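Local coordinates for capsid protein (Infectious hypodermal and hematopoietic necrosis virus, PDB 3N7X) that builds the icosahedral capsid of a shrimp densovirus from sixty copies of a beta-barrel subunit and binds calcium, at residues I46-Q51 with L293-P298; L76-L81 with P230-K235; Y109-H114 with N219-E224; K244-N249 with G307-L312. One frame throughout, in Å; residues are numbered along the deposited sequence.

Contact 1 of 4, residues I46-Q51 with L293-P298; sequences IHITFQ and LEVRLP
The carbonyl oxygen of Leu293 takes the N-H of Ile48 (Ile48 N to Leu293 O 2.8 Å), the donor tilted 25° from the carbonyl plane; the CA-H of His47 also reaches this oxygen, and a water lying at the edge of the His47 ring, in its plane, adds a weak bond. Leu293 N returns to Ile48 O, and a second reciprocal pair joins Ile46 and Val295 (Ile46 N to Val295 O 2.8 Å). Between these two hydrogen-bonded pairs His47 and Glu294 form a non-hydrogen-bonded pair. Their side chains run side by side: Glu294 CG, anti to its backbone N (chi1 176°), lies over one face of the imidazole, 4.0 Å from the ring centroid of His47, and the carboxylate plane is turned 29° from the ring. Glu294 OE2 bonds instead to Ser45 OG, and OE1 to His114 NE2. On the opposite face of the sheet from His47 and Glu294, Ile46 CG1 sits 3.9 Å from Val295 CB, Ile48 CD1 touches Val295 CG2, and Leu293 CD2 meets the edge of the Phe50 ring at CE2 (3.9 Å). This apolar side is backed by helix 97-109, through Met106 on Val295 and Arg98 on Phe50, while Ile46 packs on Ile46 of a second subunit. The pairing is that of neighbouring antiparallel strands in a beta-sheet, here strands 45-59 and 281-296 of the capsid barrel.

Contact 2 of 4, residues L76-L81 with P230-K235; sequences LHWMNL and PTFIPK
An aromatic cluster of His77, Trp78 and Phe232 fastens the turn leading into helix 80-83 to the long loop between strands 220-221 and 264-268. The Phe232 ring lies nearly parallel to the five-membered ring of Trp78 (8°) but is slid aside, Phe232 CE1 coming within 3.4 Å of Trp78 NE1. His77 ND1 stands over a face of Phe232, toward its rim, with the two planes oblique at 49°. Pro230 CB presses on a face of the Trp78 indole, 3.5 Å from the centroid of its five-membered ring. Two bonds join the backbones, Ile233 N to His77 O (2.8 Å) and Met79 N to Thr231 O (2.9 Å); a third runs from Thr231 N to the side-chain OD1 of Asn80 (2.8 Å), in the carbonyl plane on a lone pair. Met79 CG packs 3.6 Å from Ile233 CG1. The His77 side chain lies about 3 Å from a bound magnesium ion. Trp78 and Phe232 form an isolated beta bridge between two irregular segments, beside an aromatic cluster in the subunit interior.

Contact 3 of 4, residues Y109-H114 with N219-E224; sequences YGWKVH and NWYGGE
Hydrogen bonds pair Trp111 and Tyr221 through their backbones: Trp111 N to Tyr221 O 2.7 Å, and Tyr221 N to Trp111 O 2.8 Å. The indole adds a third, Trp111 NE1 to Gly223 O at 3.2 Å, with the acceptor tilted 18° from the ring plane. Trp111 CG lies between its backbone N and carbonyl carbon (chi1 48°), which brings CG back beside its own backbone, 3.4 Å from Tyr221 O; that oxygen sits over one face of the indole, toward the rim. In CH-pi contact, Tyr221 CB stands 3.7 Å from the centroid of the Trp111 six-membered ring, almost on its normal. Lys112 runs extended across Trp220: its CE is centred over a face, 3.6 Å from the six-membered centroid, and its NZ makes a cation-pi contact at 4.4 Å from that centroid while bonding to Thr217 O. Arg296 makes a further cation-pi contact with Trp220. Gly110 CA makes a C-H...O contact with Tyr221 O (2.9 Å); its positive phi (105°), just after helix 97-109, calls for glycine. The whole is a single antiparallel bridge at the start of strand 111-131, flanked by tryptophan faces.

Contact 4 of 4, residues K244-N249 with G307-L312; sequences KPSLGN and GMLQYL
Pro245 turns its ring toward the carbonyls of Leu309 and Leu312: CB lies 3.2 Å from Leu312 O and 3.4 Å from Leu309 O, while CG, next in the ring, meets Tyr311 C at 3.5 Å and Leu312 O as well. Its CA also gives a C-H...O contact to Leu312 O. Pro245 opens a type I beta turn that ends at Gly248, and this turn sits against helix-like Leu309 and Gln310 and on to Leu312. Leu247 N donates to Leu309 O (3.0 Å), approaching from above the carbonyl plane, 41° out of it. A water bridges the same oxygen to Ser246 N and Leu312 O; a second water joins Asn249 O and Gln310 O. Gly248 CA points a C-H at Gln310 O, 3.2 Å away and nearly straight at 171°. The Leu247 and Leu309 side chains cross at a slant, Leu247 CD1 4.1 Å from Leu309 CB. The Gln310 amide turns to a third subunit, where NE2 bonds to Ile325 O and OE1 to Gln239 N and His327 N.

Overall arrangement
Contacts 1 and 3 share the main antiparallel sheet, since strands 281-296 and 111-131 are neighbours in it; Glu294 O probably accepts from Lys112 N (2.9 Å). Contact 2 lies deepest, its centre about 6 Å from the centre of the chain, with every touching residue buried; Met79 joins it to Trp111 of contact 3 and to Leu293 of contact 1. Contact 4 is the most peripheral, its centre about 27 Å from that of the chain, and partly exposed. Regular backbone pairing dominates contact 1, aromatic rings feature in contacts 2 and 3, and ordered waters bridge the loops of contact 4. Leu312 links contacts 3 and 4. Contacts 1, 3 and 4 all reach the third subunit, whereas no other chain touches contact 2.

Contact 1 of 4, residues I46-Q51 with L293-P298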
loop_
_atom_site.group_PDB
_atom_site.type_symbol
_atom_site.label_atom_id
_atom_site.label_comp_id
_atom_site.label_asym_id
_atom_site.label_seq_id
_atom_site.Cartn_x
_atom_site.Cartn_y
_atom_site.Cartn_z
ATOM N N ILE A 46 25.106 -84.452 -11.021
ATOM C CA ILE A 46 23.667 -84.640 -11.131
ATOM C C ILE A 46 23.085 -84.857 -9.740
ATOM O O ILE A 46 23.802 -85.246 -8.815
ATOM C CB ILE A 46 23.326 -85.856 -11.993
ATOM C CG1 ILE A 46 24.035 -87.090 -11.434
ATOM C CG2 ILE A 46 23.709 -85.593 -13.435
ATOM C CD1 ILE A 46 23.626 -88.377 -12.106
ATOM N N HIS A 47 21.785 -84.610 -9.599
ATOM C CA HIS A 47 21.106 -84.763 -8.314
ATOM C C HIS A 47 20.009 -85.814 -8.380
ATOM O O HIS A 47 19.217 -85.839 -9.317
ATOM C CB HIS A 47 20.511 -83.420 -7.879
ATOM C CG HIS A 47 21.542 -82.373 -7.588
ATOM N ND1 HIS A 47 22.032 -82.142 -6.319
ATOM C CD2 HIS A 47 22.209 -81.526 -8.410
ATOM C CE1 HIS A 47 22.955 -81.195 -6.374
ATOM N NE2 HIS A 47 23.082 -80.805 -7.630
ATOM N N ILE A 48 19.974 -86.687 -7.380
ATOM C CA ILE A 48 18.968 -87.736 -7.323
ATOM C C ILE A 48 18.318 -87.730 -5.952
ATOM O O ILE A 48 19.008 -87.750 -4.930
ATOM C CB ILE A 48 19.570 -89.154 -7.536
ATOM C CG1 ILE A 48 20.253 -89.258 -8.898
ATOM C CG2 ILE A 48 18.471 -90.198 -7.461
ATOM C CD1 ILE A 48 21.645 -88.690 -8.931
ATOM N N THR A 49 16.990 -87.701 -5.930
ATOM C CA THR A 49 16.257 -87.722 -4.676
ATOM C C THR A 49 15.660 -89.108 -4.450
ATOM O O THR A 49 15.133 -89.725 -5.375
ATOM C CB THR A 49 15.119 -86.690 -4.668
ATOM O OG1 THR A 49 15.678 -85.371 -4.690
ATOM C CG2 THR A 49 14.258 -86.849 -3.415
ATOM N N PHE A 50 15.761 -89.591 -3.218
ATOM C CA PHE A 50 15.218 -90.892 -2.855
ATOM C C PHE A 50 14.047 -90.656 -1.920
ATOM O O PHE A 50 14.137 -89.833 -1.005
ATOM C CB PHE A 50 16.285 -91.726 -2.149
ATOM C CG PHE A 50 17.404 -92.153 -3.049
ATOM C CD1 PHE A 50 17.380 -93.403 -3.663
ATOM C CD2 PHE A 50 18.462 -91.287 -3.325
ATOM C CE1 PHE A 50 18.393 -93.790 -4.542
ATOM C CE2 PHE A 50 19.480 -91.662 -4.201
ATOM C CZ PHE A 50 19.443 -92.919 -4.813
ATOM N N GLN A 51 12.948 -91.371 -2.152
ATOM C CA GLN A 51 11.755 -91.225 -1.324
ATOM C C GLN A 51 11.078 -92.569 -1.141
ATOM O O GLN A 51 11.046 -93.376 -2.068
ATOM C CB GLN A 51 10.763 -90.265 -1.987
ATOM C CG GLN A 51 11.334 -88.899 -2.303
ATOM C CD GLN A 51 10.463 -88.102 -3.256
ATOM O OE1 GLN A 51 10.066 -88.596 -4.313
ATOM N NE2 GLN A 51 10.172 -86.855 -2.894
ATOM N N LEU A 293 20.761 -86.909 -2.885
ATOM C CA LEU A 293 22.092 -87.331 -3.275
ATOM C C LEU A 293 22.600 -86.538 -4.468
ATOM O O LEU A 293 21.830 -86.155 -5.350
ATOM C CB LEU A 293 22.067 -88.812 -3.636
ATOM C CG LEU A 293 23.422 -89.467 -3.900
ATOM C CD1 LEU A 293 24.146 -89.688 -2.583
ATOM C CD2 LEU A 293 23.216 -90.791 -4.607
ATOM N N GLU A 294 23.899 -86.273 -4.480
ATOM C CA GLU A 294 24.510 -85.569 -5.595
ATOM C C GLU A 294 25.635 -86.471 -6.065
ATOM O O GLU A 294 26.482 -86.896 -5.279
ATOM C CB GLU A 294 25.059 -84.200 -5.179
ATOM C CG GLU A 294 25.789 -83.483 -6.315
ATOM C CD GLU A 294 26.204 -82.052 -5.979
ATOM O OE1 GLU A 294 26.303 -81.708 -4.779
ATOM O OE2 GLU A 294 26.447 -81.266 -6.924
ATOM N N VAL A 295 25.619 -86.788 -7.351
ATOM C CA VAL A 295 26.627 -87.658 -7.917
ATOM C C VAL A 295 27.423 -86.928 -8.976
ATOM O O VAL A 295 26.888 -86.201 -9.816
ATOM C CB VAL A 295 26.001 -88.913 -8.545
ATOM C CG1 VAL A 295 27.092 -89.806 -9.109
ATOM C CG2 VAL A 295 25.185 -89.659 -7.506
ATOM N N ARG A 296 28.721 -87.155 -8.919
ATOM C CA ARG A 296 29.678 -86.555 -9.816
ATOM C C ARG A 296 29.662 -87.281 -11.174
ATOM O O ARG A 296 29.547 -88.508 -11.231
ATOM C CB ARG A 296 31.030 -86.652 -9.116
ATOM C CG ARG A 296 32.148 -85.929 -9.746
ATOM C CD ARG A 296 32.034 -84.428 -9.667
ATOM N NE ARG A 296 33.142 -83.937 -10.467
ATOM C CZ ARG A 296 34.377 -83.782 -10.009
ATOM N NH1 ARG A 296 34.656 -84.042 -8.740
ATOM N NH2 ARG A 296 35.350 -83.457 -10.844
ATOM N N LEU A 297 29.750 -86.529 -12.270
ATOM C CA LEU A 297 29.749 -87.133 -13.608
ATOM C C LEU A 297 31.145 -87.542 -14.066
ATOM O O LEU A 297 32.151 -86.985 -13.618
ATOM C CB LEU A 297 29.185 -86.152 -14.637
ATOM C CG LEU A 297 27.679 -85.904 -14.673
ATOM C CD1 LEU A 297 27.369 -84.759 -15.627
ATOM C CD2 LEU A 297 26.972 -87.169 -15.117
ATOM N N PRO A 298 31.230 -88.540 -14.955
ATOM C CA PRO A 298 32.561 -88.938 -15.419
ATOM C C PRO A 298 33.087 -87.834 -16.333
ATOM O O PRO A 298 32.321 -86.995 -16.804
ATOM C CB PRO A 298 32.300 -90.251 -16.157
ATOM C CG PRO A 298 30.890 -90.129 -16.598
ATOM C CD PRO A 298 30.202 -89.482 -15.426
HETATM O O HOH W 1 20.397 -83.369 -3.840
#

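Contact 2 of 4, residues L76-L81 with P230-K235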
loop_
_atom_site.group_PDB
_atom_site.type_symbol
_atom_site.label_atom_id
_atom_site.label_comp_id
_atom_site.label_asym_id
_atom_site.label_seq_id
_atom_site.Cartn_x
_atom_site.Cartn_y
_atom_site.Cartn_z
ATOM N N LEU A 76 19.056 -92.852 11.337
ATOM C CA LEU A 76 18.808 -92.002 10.177
ATOM C C LEU A 76 20.049 -91.698 9.369
ATOM O O LEU A 76 19.949 -91.294 8.216
ATOM C CB LEU A 76 18.205 -90.672 10.605
ATOM C CG LEU A 76 16.901 -90.751 11.375
ATOM C CD1 LEU A 76 16.363 -89.355 11.575
ATOM C CD2 LEU A 76 15.914 -91.601 10.598
ATOM N N HIS A 77 21.216 -91.871 9.978
ATOM C CA HIS A 77 22.470 -91.590 9.295
ATOM C C HIS A 77 22.933 -92.721 8.375
ATOM O O HIS A 77 23.917 -92.564 7.647
ATOM C CB HIS A 77 23.564 -91.283 10.321
ATOM C CG HIS A 77 23.705 -92.333 11.377
ATOM N ND1 HIS A 77 24.926 -92.859 11.746
ATOM C CD2 HIS A 77 22.779 -92.958 12.142
ATOM C CE1 HIS A 77 24.746 -93.764 12.691
ATOM N NE2 HIS A 77 23.452 -93.843 12.949
ATOM N N TRP A 78 22.234 -93.853 8.409
ATOM C CA TRP A 78 22.589 -94.995 7.564
ATOM C C TRP A 78 22.032 -94.809 6.160
ATOM O O TRP A 78 20.826 -94.928 5.944
ATOM C CB TRP A 78 22.037 -96.296 8.149
ATOM C CG TRP A 78 22.728 -96.769 9.394
ATOM C CD1 TRP A 78 23.624 -96.072 10.157
ATOM C CD2 TRP A 78 22.552 -98.038 10.039
ATOM N NE1 TRP A 78 24.017 -96.829 11.237
ATOM C CE2 TRP A 78 23.374 -98.039 11.190
ATOM C CE3 TRP A 78 21.778 -99.175 9.757
ATOM C CZ2 TRP A 78 23.445 -99.134 12.060
ATOM C CZ3 TRP A 78 21.847 -100.264 10.624
ATOM C CH2 TRP A 78 22.676 -100.234 11.762
ATOM N N MET A 79 22.910 -94.521 5.207
ATOM C CA MET A 79 22.485 -94.327 3.825
ATOM C C MET A 79 21.725 -95.537 3.294
ATOM O O MET A 79 20.845 -95.409 2.445
ATOM C CB MET A 79 23.701 -94.061 2.939
ATOM C CG MET A 79 24.387 -92.743 3.223
ATOM S SD MET A 79 25.852 -92.486 2.205
ATOM C CE MET A 79 25.126 -92.333 0.564
ATOM N N ASN A 80 22.069 -96.710 3.813
ATOM C CA ASN A 80 21.447 -97.953 3.386
ATOM C C ASN A 80 19.932 -97.929 3.508
ATOM O O ASN A 80 19.234 -98.551 2.711
ATOM C CB ASN A 80 22.002 -99.117 4.204
ATOM C CG ASN A 80 23.512 -99.095 4.289
ATOM O OD1 ASN A 80 24.100 -98.180 4.876
ATOM N ND2 ASN A 80 24.155 -100.099 3.699
ATOM N N LEU A 81 19.422 -97.214 4.505
ATOM C CA LEU A 81 17.981 -97.151 4.712
ATOM C C LEU A 81 17.257 -96.392 3.616
ATOM O O LEU A 81 16.047 -96.532 3.462
ATOM C CB LEU A 81 17.661 -96.509 6.062
ATOM C CG LEU A 81 18.132 -97.245 7.321
ATOM C CD1 LEU A 81 17.685 -96.469 8.545
ATOM C CD2 LEU A 81 17.561 -98.659 7.357
ATOM N N PRO A 230 26.509 -100.833 7.305
ATOM C CA PRO A 230 25.950 -99.488 7.184
ATOM C C PRO A 230 26.999 -98.441 6.820
ATOM O O PRO A 230 28.090 -98.413 7.392
ATOM C CB PRO A 230 25.336 -99.250 8.562
ATOM C CG PRO A 230 26.250 -100.015 9.464
ATOM C CD PRO A 230 26.457 -101.303 8.701
ATOM N N THR A 231 26.668 -97.597 5.850
ATOM C CA THR A 231 27.557 -96.525 5.427
ATOM C C THR A 231 26.938 -95.235 5.964
ATOM O O THR A 231 25.775 -94.926 5.689
ATOM C CB THR A 231 27.669 -96.462 3.894
ATOM O OG1 THR A 231 28.231 -97.688 3.409
ATOM C CG2 THR A 231 28.560 -95.305 3.472
ATOM N N PHE A 232 27.714 -94.491 6.742
ATOM C CA PHE A 232 27.223 -93.265 7.354
ATOM C C PHE A 232 27.208 -92.042 6.452
ATOM O O PHE A 232 28.113 -91.835 5.645
ATOM C CB PHE A 232 28.054 -92.915 8.596
ATOM C CG PHE A 232 28.085 -93.988 9.649
ATOM C CD1 PHE A 232 27.230 -95.086 9.587
ATOM C CD2 PHE A 232 28.964 -93.885 10.722
ATOM C CE1 PHE A 232 27.250 -96.068 10.579
ATOM C CE2 PHE A 232 28.995 -94.858 11.719
ATOM C CZ PHE A 232 28.135 -95.954 11.649
ATOM N N ILE A 233 26.166 -91.233 6.592
ATOM C CA ILE A 233 26.084 -89.991 5.847
ATOM C C ILE A 233 27.260 -89.197 6.422
ATOM O O ILE A 233 27.393 -89.068 7.639
ATOM C CB ILE A 233 24.753 -89.280 6.129
ATOM C CG1 ILE A 233 23.625 -90.036 5.419
ATOM C CG2 ILE A 233 24.826 -87.830 5.688
ATOM C CD1 ILE A 233 22.231 -89.585 5.799
ATOM N N PRO A 234 28.137 -88.672 5.556
ATOM C CA PRO A 234 29.309 -87.908 5.998
ATOM C C PRO A 234 29.095 -86.920 7.134
ATOM O O PRO A 234 28.377 -85.932 6.995
ATOM C CB PRO A 234 29.782 -87.234 4.714
ATOM C CG PRO A 234 29.433 -88.249 3.676
ATOM C CD PRO A 234 28.029 -88.651 4.087
ATOM N N LYS A 235 29.736 -87.206 8.260
ATOM C CA LYS A 235 29.674 -86.367 9.451
ATOM C C LYS A 235 31.013 -86.530 10.154
ATOM O O LYS A 235 31.609 -87.603 10.101
ATOM C CB LYS A 235 28.547 -86.827 10.376
ATOM C CG LYS A 235 27.174 -86.267 10.035
ATOM C CD LYS A 235 27.096 -84.797 10.413
ATOM C CE LYS A 235 25.686 -84.258 10.304
ATOM N NZ LYS A 235 25.645 -82.818 10.655
#

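Contact 3 of 4, residues Y109-H114 with N219-E224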
loop_
_atom_site.group_PDB
_atom_site.type_symbol
_atom_site.label_atom_id
_atom_site.label_comp_id
_atom_site.label_asym_id
_atom_site.label_seq_id
_atom_site.Cartn_x
_atom_site.Cartn_y
_atom_site.Cartn_z
ATOM N N TYR A 109 33.084 -92.183 -9.525
ATOM C CA TYR A 109 33.331 -90.754 -9.558
ATOM C C TYR A 109 32.990 -89.934 -8.326
ATOM O O TYR A 109 33.366 -88.769 -8.244
ATOM C CB TYR A 109 32.665 -90.181 -10.806
ATOM C CG TYR A 109 33.240 -90.811 -12.057
ATOM C CD1 TYR A 109 34.516 -90.464 -12.506
ATOM C CD2 TYR A 109 32.551 -91.815 -12.743
ATOM C CE1 TYR A 109 35.096 -91.103 -13.600
ATOM C CE2 TYR A 109 33.129 -92.465 -13.842
ATOM C CZ TYR A 109 34.401 -92.101 -14.261
ATOM O OH TYR A 109 34.995 -92.737 -15.326
ATOM N N GLY A 110 32.288 -90.525 -7.367
ATOM C CA GLY A 110 31.989 -89.785 -6.153
ATOM C C GLY A 110 30.587 -89.249 -5.954
ATOM O O GLY A 110 29.839 -89.020 -6.911
ATOM N N TRP A 111 30.245 -89.025 -4.690
ATOM C CA TRP A 111 28.929 -88.532 -4.328
ATOM C C TRP A 111 28.939 -87.769 -3.003
ATOM O O TRP A 111 29.920 -87.806 -2.255
ATOM C CB TRP A 111 27.959 -89.711 -4.220
ATOM C CG TRP A 111 28.513 -90.845 -3.399
ATOM C CD1 TRP A 111 29.158 -91.954 -3.864
ATOM C CD2 TRP A 111 28.507 -90.956 -1.967
ATOM N NE1 TRP A 111 29.555 -92.750 -2.814
ATOM C CE2 TRP A 111 29.167 -92.161 -1.639
ATOM C CE3 TRP A 111 28.009 -90.153 -0.930
ATOM C CZ2 TRP A 111 29.342 -92.589 -0.313
ATOM C CZ3 TRP A 111 28.183 -90.576 0.390
ATOM C CH2 TRP A 111 28.845 -91.786 0.684
ATOM N N LYS A 112 27.831 -87.081 -2.733
ATOM C CA LYS A 112 27.636 -86.309 -1.507
ATOM C C LYS A 112 26.195 -86.499 -1.093
ATOM O O LYS A 112 25.328 -86.729 -1.939
ATOM C CB LYS A 112 27.780 -84.804 -1.734
ATOM C CG LYS A 112 29.125 -84.289 -2.102
ATOM C CD LYS A 112 29.038 -82.786 -2.303
ATOM C CE LYS A 112 30.391 -82.225 -2.676
ATOM N NZ LYS A 112 30.328 -80.763 -2.899
ATOM N N VAL A 113 25.940 -86.381 0.203
ATOM C CA VAL A 113 24.584 -86.451 0.711
ATOM C C VAL A 113 24.350 -85.071 1.303
ATOM O O VAL A 113 25.074 -84.633 2.202
ATOM C CB VAL A 113 24.415 -87.503 1.812
ATOM C CG1 VAL A 113 23.000 -87.430 2.372
ATOM C CG2 VAL A 113 24.679 -88.884 1.250
ATOM N N HIS A 114 23.355 -84.369 0.780
ATOM C CA HIS A 114 23.042 -83.035 1.260
ATOM C C HIS A 114 22.151 -83.075 2.481
ATOM O O HIS A 114 22.537 -82.637 3.562
ATOM C CB HIS A 114 22.361 -82.229 0.154
ATOM C CG HIS A 114 23.290 -81.824 -0.945
ATOM N ND1 HIS A 114 24.232 -80.828 -0.792
ATOM C CD2 HIS A 114 23.470 -82.322 -2.192
ATOM C CE1 HIS A 114 24.953 -80.733 -1.895
ATOM N NE2 HIS A 114 24.512 -81.627 -2.760
ATOM N N ASN A 219 33.652 -82.572 0.835
ATOM C CA ASN A 219 34.296 -83.604 0.023
ATOM C C ASN A 219 33.336 -84.405 -0.840
ATOM O O ASN A 219 32.115 -84.313 -0.702
ATOM C CB ASN A 219 35.028 -84.617 0.908
ATOM C CG ASN A 219 36.034 -83.977 1.826
ATOM O OD1 ASN A 219 36.849 -83.157 1.402
ATOM N ND2 ASN A 219 35.997 -84.361 3.096
ATOM N N TRP A 220 33.921 -85.190 -1.740
ATOM C CA TRP A 220 33.183 -86.111 -2.591
ATOM C C TRP A 220 33.595 -87.460 -1.996
ATOM O O TRP A 220 34.738 -87.624 -1.556
ATOM C CB TRP A 220 33.644 -86.035 -4.050
ATOM C CG TRP A 220 33.149 -84.834 -4.802
ATOM C CD1 TRP A 220 33.886 -83.757 -5.207
ATOM C CD2 TRP A 220 31.804 -84.585 -5.234
ATOM N NE1 TRP A 220 33.085 -82.852 -5.864
ATOM C CE2 TRP A 220 31.802 -83.333 -5.895
ATOM C CE3 TRP A 220 30.599 -85.298 -5.128
ATOM C CZ2 TRP A 220 30.643 -82.775 -6.449
ATOM C CZ3 TRP A 220 29.441 -84.745 -5.678
ATOM C CH2 TRP A 220 29.475 -83.491 -6.331
ATOM N N TYR A 221 32.677 -88.417 -1.965
ATOM C CA TYR A 221 32.974 -89.729 -1.406
ATOM C C TYR A 221 32.798 -90.806 -2.461
ATOM O O TYR A 221 31.950 -90.683 -3.347
ATOM C CB TYR A 221 32.061 -89.986 -0.203
ATOM C CG TYR A 221 32.320 -89.002 0.919
ATOM C CD1 TYR A 221 33.237 -89.294 1.929
ATOM C CD2 TYR A 221 31.737 -87.732 0.909
ATOM C CE1 TYR A 221 33.578 -88.343 2.898
ATOM C CE2 TYR A 221 32.072 -86.772 1.870
ATOM C CZ TYR A 221 32.998 -87.086 2.860
ATOM O OH TYR A 221 33.365 -86.142 3.790
ATOM N N GLY A 222 33.609 -91.856 -2.375
ATOM C CA GLY A 222 33.515 -92.929 -3.348
ATOM C C GLY A 222 33.024 -94.253 -2.787
ATOM O O GLY A 222 32.774 -94.370 -1.586
ATOM N N GLY A 223 32.879 -95.244 -3.666
ATOM C CA GLY A 223 32.438 -96.563 -3.249
ATOM C C GLY A 223 30.939 -96.767 -3.274
ATOM O O GLY A 223 30.169 -95.808 -3.301
ATOM N N GLU A 224 30.522 -98.028 -3.269
ATOM C CA GLU A 224 29.103 -98.361 -3.271
ATOM C C GLU A 224 28.621 -98.399 -1.829
ATOM O O GLU A 224 29.411 -98.284 -0.893
ATOM C CB GLU A 224 28.860 -99.749 -3.870
ATOM C CG GLU A 224 29.652 -100.092 -5.112
ATOM C CD GLU A 224 29.326 -101.493 -5.624
ATOM O OE1 GLU A 224 29.182 -102.415 -4.786
ATOM O OE2 GLU A 224 29.221 -101.675 -6.858
#

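Contact 4 of 4, residues K244-N249 with G307-L312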
loop_
_atom_site.group_PDB
_atom_site.type_symbol
_atom_site.label_atom_id
_atom_site.label_comp_id
_atom_site.label_asym_id
_atom_site.label_seq_id
_atom_site.Cartn_x
_atom_site.Cartn_y
_atom_site.Cartn_z
ATOM N N LYS A 244 40.686 -90.677 4.534
ATOM C CA LYS A 244 41.378 -89.977 3.460
ATOM C C LYS A 244 41.344 -90.720 2.132
ATOM O O LYS A 244 41.123 -91.929 2.084
ATOM C CB LYS A 244 42.842 -89.749 3.849
ATOM C CG LYS A 244 43.669 -91.036 3.911
ATOM C CD LYS A 244 45.120 -90.780 4.327
ATOM C CE LYS A 244 45.903 -89.963 3.296
ATOM N NZ LYS A 244 46.087 -90.684 2.001
ATOM N N PRO A 245 41.556 -89.990 1.027
ATOM C CA PRO A 245 41.565 -90.590 -0.311
ATOM C C PRO A 245 42.786 -91.514 -0.428
ATOM O O PRO A 245 43.736 -91.386 0.352
ATOM C CB PRO A 245 41.682 -89.374 -1.234
ATOM C CG PRO A 245 41.029 -88.269 -0.437
ATOM C CD PRO A 245 41.568 -88.516 0.946
ATOM N N SER A 246 42.758 -92.434 -1.392
ATOM C CA SER A 246 43.868 -93.366 -1.620
ATOM C C SER A 246 45.159 -92.600 -1.851
ATOM O O SER A 246 46.174 -92.886 -1.226
ATOM C CB SER A 246 43.625 -94.224 -2.863
ATOM O OG SER A 246 42.366 -94.857 -2.828
ATOM N N LEU A 247 45.111 -91.635 -2.766
ATOM C CA LEU A 247 46.283 -90.838 -3.102
ATOM C C LEU A 247 46.130 -89.367 -2.767
ATOM O O LEU A 247 46.608 -88.515 -3.512
ATOM C CB LEU A 247 46.578 -90.943 -4.593
ATOM C CG LEU A 247 46.681 -92.329 -5.213
ATOM C CD1 LEU A 247 46.999 -92.166 -6.694
ATOM C CD2 LEU A 247 47.761 -93.143 -4.511
ATOM N N GLY A 248 45.478 -89.049 -1.659
ATOM C CA GLY A 248 45.307 -87.646 -1.350
ATOM C C GLY A 248 45.183 -87.292 0.109
ATOM O O GLY A 248 44.907 -88.138 0.959
ATOM N N ASN A 249 45.380 -86.009 0.383
ATOM C CA ASN A 249 45.307 -85.477 1.729
ATOM C C ASN A 249 43.893 -85.547 2.284
ATOM O O ASN A 249 42.912 -85.414 1.551
ATOM C CB ASN A 249 45.758 -84.020 1.723
ATOM C CG ASN A 249 47.122 -83.838 1.103
ATOM O OD1 ASN A 249 47.376 -82.845 0.421
ATOM N ND2 ASN A 249 48.013 -84.791 1.345
ATOM N N GLY A 307 42.308 -89.384 -11.669
ATOM C CA GLY A 307 42.469 -88.234 -10.806
ATOM C C GLY A 307 41.632 -88.230 -9.546
ATOM O O GLY A 307 42.089 -87.753 -8.507
ATOM N N MET A 308 40.417 -88.762 -9.620
ATOM C CA MET A 308 39.547 -88.764 -8.452
ATOM C C MET A 308 40.170 -89.468 -7.248
ATOM O O MET A 308 39.757 -89.245 -6.110
ATOM C CB MET A 308 38.180 -89.383 -8.789
ATOM C CG MET A 308 38.151 -90.898 -8.920
ATOM S SD MET A 308 38.949 -91.537 -10.407
ATOM C CE MET A 308 37.746 -91.106 -11.641
ATOM N N LEU A 309 41.171 -90.308 -7.488
ATOM C CA LEU A 309 41.826 -91.012 -6.392
ATOM C C LEU A 309 42.496 -90.049 -5.416
ATOM O O LEU A 309 42.772 -90.407 -4.269
ATOM C CB LEU A 309 42.878 -91.984 -6.929
ATOM C CG LEU A 309 42.357 -93.191 -7.712
ATOM C CD1 LEU A 309 43.525 -94.045 -8.172
ATOM C CD2 LEU A 309 41.414 -94.004 -6.840
ATOM N N GLN A 310 42.755 -88.829 -5.875
ATOM C CA GLN A 310 43.408 -87.825 -5.047
ATOM C C GLN A 310 42.468 -87.075 -4.116
ATOM O O GLN A 310 42.917 -86.490 -3.128
ATOM C CB GLN A 310 44.131 -86.798 -5.920
ATOM C CG GLN A 310 45.366 -87.303 -6.625
ATOM C CD GLN A 310 46.081 -86.194 -7.364
ATOM O OE1 GLN A 310 46.457 -85.185 -6.772
ATOM N NE2 GLN A 310 46.270 -86.371 -8.664
ATOM N N TYR A 311 41.173 -87.078 -4.417
ATOM C CA TYR A 311 40.240 -86.345 -3.569
ATOM C C TYR A 311 39.003 -87.100 -3.091
ATOM O O TYR A 311 38.283 -86.607 -2.227
ATOM C CB TYR A 311 39.822 -85.040 -4.262
ATOM C CG TYR A 311 39.151 -85.240 -5.599
ATOM C CD1 TYR A 311 37.807 -85.605 -5.680
ATOM C CD2 TYR A 311 39.867 -85.091 -6.787
ATOM C CE1 TYR A 311 37.190 -85.816 -6.913
ATOM C CE2 TYR A 311 39.263 -85.302 -8.026
ATOM C CZ TYR A 311 37.922 -85.664 -8.083
ATOM O OH TYR A 311 37.319 -85.872 -9.305
ATOM N N LEU A 312 38.738 -88.279 -3.640
ATOM C CA LEU A 312 37.577 -89.034 -3.177
ATOM C C LEU A 312 37.857 -89.623 -1.803
ATOM O O LEU A 312 38.750 -90.452 -1.639
ATOM C CB LEU A 312 37.220 -90.172 -4.136
ATOM C CG LEU A 312 36.484 -89.803 -5.423
ATOM C CD1 LEU A 312 35.975 -91.081 -6.081
ATOM C CD2 LEU A 312 35.313 -88.878 -5.114
HETATM O O HOH W 2 40.511 -92.047 -3.107
HETATM O O HOH W 3 42.368 -84.791 -1.066
#